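Local coordinates for protein alpha-glucosidase ([Eubacterium] rectale, PDB 6PNR) that probably hydrolyses alpha-glycosides of sulfoquinovose as a sulfoquinovosidase of glycoside hydrolase family 31, at residues 178-184 against 206-212. Sequence-based numbering, arbitrary orientation.
Sequences YYLHVDS and PKQIRIE
The hydroxyl of Tyr179 joins a polar cluster on one face of two antiparallel strands: OH donates to Glu212 OE1 at 2.7 Å and accepts from Arg210 NE at 3.1 Å. Arg210 NH2 closes the triangle through a salt bridge to Glu212 OE1 (3.2 Å), so a buried carboxylate meets both a charge and a phenol. Tyr179 reaches across with chi1 p, while Arg210 stays extended (chi1 to chi3 all t) and also makes a cation-pi contact with Tyr227 of the helix covering this face.

Strands 178-182 and 208-212 run at 168°, axes 4.7 Å apart. Tyr179 and Glu212 form a hydrogen-bonded pair (Tyr179 N to Glu212 O 3.0 Å, Glu212 N to Tyr179 O 3.1 Å), as do His181 and Arg210 (His181 N to Arg210 O 2.8 Å, Arg210 N to His181 O 2.9 Å); Leu180-Ile211 and Val182-Ile209 are non-hydrogen-bonded pairs. Asp183 N still donates to Gln208 O (2.9 Å), although Asp183 centres an inverse gamma turn. Here a water bridges Asp183 O (2.7 Å), Lys207 N (2.9 Å) and Lys207 NZ (3.0 Å).

These are neighbouring inner strands of an antiparallel sheet in the beta-rich N-terminal region, which packs beta-sandwich fashion on a second sheet. Leu180, Val182, Ile209 and Ile211, whose branched aliphatic chains suit a dry interface, face strands 101-107 and 197-202 of that sheet. Leu180 CG lies 3.8 Å from Ile209 CG2, and Leu180 CD1 4.0 Å from Ile211 CD1. Farther along, Val182 CG1 meets Pro206 CB at 3.7 Å, just before the strand begins.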
ATOM      1  N   TYR A 178     -17.694 -21.142 -19.519  1.00 31.57           N
ATOM      2  CA  TYR A 178     -17.163 -20.405 -20.651  1.00 33.14           C
ATOM      3  C   TYR A 178     -15.785 -19.878 -20.263  1.00 36.26           C
ATOM      4  O   TYR A 178     -15.449 -19.774 -19.078  1.00 31.30           O
ATOM      5  CB  TYR A 178     -18.088 -19.245 -21.077  1.00 34.51           C
ATOM      6  CG  TYR A 178     -18.178 -18.076 -20.087  1.00 38.10           C
ATOM      7  CD1 TYR A 178     -17.203 -17.083 -20.061  1.00 34.09           C
ATOM      8  CD2 TYR A 178     -19.249 -17.955 -19.202  1.00 35.92           C
ATOM      9  CE1 TYR A 178     -17.271 -16.029 -19.175  1.00 35.40           C
ATOM     10  CE2 TYR A 178     -19.330 -16.898 -18.314  1.00 31.39           C
ATOM     11  CZ  TYR A 178     -18.334 -15.937 -18.301  1.00 38.15           C
ATOM     12  OH  TYR A 178     -18.385 -14.870 -17.424  1.00 33.18           O
ATOM     13  N   TYR A 179     -14.981 -19.563 -21.270  1.00 37.17           N
ATOM     14  CA  TYR A 179     -13.806 -18.730 -21.077  1.00 35.52           C
ATOM     15  C   TYR A 179     -13.996 -17.452 -21.871  1.00 33.45           C
ATOM     16  O   TYR A 179     -14.711 -17.430 -22.879  1.00 32.93           O
ATOM     17  CB  TYR A 179     -12.492 -19.435 -21.492  1.00 34.49           C
ATOM     18  CG  TYR A 179     -12.164 -19.429 -22.973  1.00 31.35           C
ATOM     19  CD1 TYR A 179     -11.441 -18.385 -23.552  1.00 33.50           C
ATOM     20  CD2 TYR A 179     -12.522 -20.497 -23.778  1.00 31.49           C
ATOM     21  CE1 TYR A 179     -11.123 -18.400 -24.906  1.00 37.55           C
ATOM     22  CE2 TYR A 179     -12.206 -20.521 -25.123  1.00 33.78           C
ATOM     23  CZ  TYR A 179     -11.525 -19.475 -25.686  1.00 33.84           C
ATOM     24  OH  TYR A 179     -11.225 -19.518 -27.032  1.00 34.69           O
ATOM     25  N   LEU A 180     -13.366 -16.385 -21.395  1.00 26.98           N
ATOM     26  CA  LEU A 180     -13.421 -15.086 -22.037  1.00 26.58           C
ATOM     27  C   LEU A 180     -11.998 -14.578 -22.168  1.00 29.87           C
ATOM     28  O   LEU A 180     -11.232 -14.613 -21.198  1.00 28.23           O
ATOM     29  CB  LEU A 180     -14.284 -14.093 -21.231  1.00 27.31           C
ATOM     30  CG  LEU A 180     -14.498 -12.667 -21.758  1.00 23.88           C
ATOM     31  CD1 LEU A 180     -15.752 -12.080 -21.140  1.00 28.07           C
ATOM     32  CD2 LEU A 180     -13.318 -11.759 -21.470  1.00 25.40           C
ATOM     33  N   HIS A 181     -11.653 -14.103 -23.354  1.00 28.02           N
ATOM     34  CA  HIS A 181     -10.334 -13.571 -23.648  1.00 28.79           C
ATOM     35  C   HIS A 181     -10.479 -12.154 -24.175  1.00 35.90           C
ATOM     36  O   HIS A 181     -11.328 -11.895 -25.036  1.00 31.42           O
ATOM     37  CB  HIS A 181      -9.602 -14.424 -24.691  1.00 29.83           C
ATOM     38  CG  HIS A 181      -8.271 -13.864 -25.075  1.00 32.13           C
ATOM     39  ND1 HIS A 181      -7.255 -13.686 -24.158  1.00 28.95           N
ATOM     40  CD2 HIS A 181      -7.797 -13.407 -26.259  1.00 33.94           C
ATOM     41  CE1 HIS A 181      -6.205 -13.155 -24.766  1.00 33.08           C
ATOM     42  NE2 HIS A 181      -6.507 -12.982 -26.043  1.00 33.78           N
ATOM     43  N   VAL A 182      -9.657 -11.240 -23.662  1.00 30.98           N
ATOM     44  CA  VAL A 182      -9.557  -9.888 -24.195  1.00 27.15           C
ATOM     45  C   VAL A 182      -8.306  -9.832 -25.061  1.00 35.58           C
ATOM     46  O   VAL A 182      -7.189 -10.021 -24.563  1.00 30.23           O
ATOM     47  CB  VAL A 182      -9.502  -8.831 -23.077  1.00 30.17           C
ATOM     48  CG1 VAL A 182      -9.449  -7.415 -23.675  1.00 28.72           C
ATOM     49  CG2 VAL A 182     -10.697  -8.973 -22.131  1.00 28.80           C
ATOM     50  N   ASP A 183      -8.490  -9.543 -26.349  1.00 28.58           N
ATOM     51  CA  ASP A 183      -7.402  -9.557 -27.327  1.00 31.44           C
ATOM     52  C   ASP A 183      -6.633  -8.243 -27.236  1.00 32.37           C
ATOM     53  O   ASP A 183      -6.760  -7.338 -28.063  1.00 35.68           O
ATOM     54  CB  ASP A 183      -7.954  -9.796 -28.728  1.00 33.38           C
ATOM     55  CG  ASP A 183      -6.864 -10.046 -29.767  1.00 47.51           C
ATOM     56  OD1 ASP A 183      -5.663  -9.996 -29.426  1.00 40.90           O
ATOM     57  OD2 ASP A 183      -7.217 -10.305 -30.939  1.00 51.16           O
ATOM     58  N   SER A 184      -5.799  -8.144 -26.206  1.00 31.11           N
ATOM     59  CA  SER A 184      -5.011  -6.939 -25.991  1.00 28.94           C
ATOM     60  C   SER A 184      -3.806  -7.301 -25.134  1.00 29.10           C
ATOM     61  O   SER A 184      -3.898  -8.164 -24.261  1.00 29.78           O
ATOM     62  CB  SER A 184      -5.837  -5.851 -25.301  1.00 30.01           C
ATOM     63  OG  SER A 184      -5.019  -4.755 -24.914  1.00 31.36           O
ATOM     64  N   PRO A 206      -9.903  -2.391 -26.616  1.00 28.96           N
ATOM     65  CA  PRO A 206      -9.377  -3.654 -27.140  1.00 36.18           C
ATOM     66  C   PRO A 206      -9.961  -3.980 -28.503  1.00 37.18           C
ATOM     67  O   PRO A 206     -11.116  -3.669 -28.795  1.00 38.24           O
ATOM     68  CB  PRO A 206      -9.827  -4.681 -26.094  1.00 32.82           C
ATOM     69  CG  PRO A 206     -11.113  -4.116 -25.587  1.00 34.30           C
ATOM     70  CD  PRO A 206     -10.931  -2.608 -25.585  1.00 33.11           C
ATOM     71  N   LYS A 207      -9.146  -4.638 -29.334  1.00 36.61           N
ATOM     72  CA  LYS A 207      -9.610  -5.040 -30.662  1.00 34.98           C
ATOM     73  C   LYS A 207     -10.841  -5.921 -30.576  1.00 38.42           C
ATOM     74  O   LYS A 207     -11.781  -5.767 -31.365  1.00 40.47           O
ATOM     75  CB  LYS A 207      -8.500  -5.779 -31.417  1.00 43.58           C
ATOM     76  CG  LYS A 207      -7.468  -4.875 -32.061  1.00 50.77           C
ATOM     77  CD  LYS A 207      -6.408  -5.686 -32.815  1.00 65.72           C
ATOM     78  CE  LYS A 207      -5.387  -6.331 -31.867  1.00 60.27           C
ATOM     79  NZ  LYS A 207      -4.530  -5.324 -31.158  1.00 49.30           N
ATOM     80  N   GLN A 208     -10.867  -6.842 -29.622  1.00 33.81           N
ATOM     81  CA  GLN A 208     -11.881  -7.883 -29.644  1.00 32.45           C
ATOM     82  C   GLN A 208     -11.960  -8.544 -28.283  1.00 34.07           C
ATOM     83  O   GLN A 208     -10.955  -8.672 -27.575  1.00 34.74           O
ATOM     84  CB  GLN A 208     -11.566  -8.939 -30.716  1.00 38.33           C
ATOM     85  CG  GLN A 208     -12.549 -10.082 -30.789  1.00 38.38           C
ATOM     86  CD  GLN A 208     -12.068 -11.206 -31.703  1.00 48.13           C
ATOM     87  OE1 GLN A 208     -11.492 -12.199 -31.245  1.00 42.82           O
ATOM     88  NE2 GLN A 208     -12.298 -11.047 -33.000  1.00 43.41           N
ATOM     89  N   ILE A 209     -13.168  -8.957 -27.924  1.00 35.28           N
ATOM     90  CA  ILE A 209     -13.393  -9.850 -26.799  1.00 30.29           C
ATOM     91  C   ILE A 209     -13.992 -11.131 -27.354  1.00 38.72           C
ATOM     92  O   ILE A 209     -14.889 -11.087 -28.207  1.00 36.73           O
ATOM     93  CB  ILE A 209     -14.290  -9.208 -25.723  1.00 34.41           C
ATOM     94  CG1 ILE A 209     -13.505  -8.092 -25.004  1.00 34.50           C
ATOM     95  CG2 ILE A 209     -14.804 -10.274 -24.733  1.00 31.70           C
ATOM     96  CD1 ILE A 209     -14.290  -7.315 -23.952  1.00 31.94           C
ATOM     97  N   ARG A 210     -13.465 -12.263 -26.898  1.00 33.47           N
ATOM     98  CA  ARG A 210     -13.826 -13.586 -27.379  1.00 33.11           C
ATOM     99  C   ARG A 210     -14.419 -14.378 -26.225  1.00 32.61           C
ATOM    100  O   ARG A 210     -13.870 -14.373 -25.116  1.00 34.85           O
ATOM    101  CB  ARG A 210     -12.591 -14.286 -27.950  1.00 34.78           C
ATOM    102  CG  ARG A 210     -12.829 -15.662 -28.479  1.00 37.88           C
ATOM    103  CD  ARG A 210     -11.524 -16.259 -28.968  1.00 38.01           C
ATOM    104  NE  ARG A 210     -11.733 -17.626 -29.401  1.00 42.62           N
ATOM    105  CZ  ARG A 210     -11.949 -17.971 -30.665  1.00 43.92           C
ATOM    106  NH1 ARG A 210     -11.953 -17.037 -31.613  1.00 40.20           N
ATOM    107  NH2 ARG A 210     -12.146 -19.248 -30.977  1.00 41.75           N
ATOM    108  N   ILE A 211     -15.555 -15.021 -26.468  1.00 30.85           N
ATOM    109  CA  ILE A 211     -16.245 -15.812 -25.456  1.00 32.87           C
ATOM    110  C   ILE A 211     -16.599 -17.156 -26.071  1.00 39.46           C
ATOM    111  O   ILE A 211     -17.197 -17.210 -27.150  1.00 32.96           O
ATOM    112  CB  ILE A 211     -17.516 -15.116 -24.941  1.00 31.76           C
ATOM    113  CG1 ILE A 211     -17.224 -13.682 -24.501  1.00 39.02           C
ATOM    114  CG2 ILE A 211     -18.121 -15.926 -23.809  1.00 39.21           C
ATOM    115  CD1 ILE A 211     -18.453 -12.946 -23.954  1.00 33.36           C
ATOM    116  N   GLU A 212     -16.248 -18.238 -25.388  1.00 33.75           N
ATOM    117  CA  GLU A 212     -16.472 -19.561 -25.942  1.00 35.49           C
ATOM    118  C   GLU A 212     -16.907 -20.501 -24.828  1.00 35.45           C
ATOM    119  O   GLU A 212     -16.287 -20.523 -23.761  1.00 34.73           O
ATOM    120  CB  GLU A 212     -15.198 -20.047 -26.641  1.00 35.68           C
ATOM    121  CG  GLU A 212     -15.326 -21.339 -27.388  1.00 42.11           C
ATOM    122  CD  GLU A 212     -14.253 -21.505 -28.470  1.00 44.99           C
ATOM    123  OE1 GLU A 212     -13.207 -20.805 -28.431  1.00 41.55           O
ATOM    124  OE2 GLU A 212     -14.475 -22.338 -29.370  1.00 44.19           O
TER
HETATM  125  O   HOH W   1      -6.309  -4.833 -28.846  1.00 35.07           O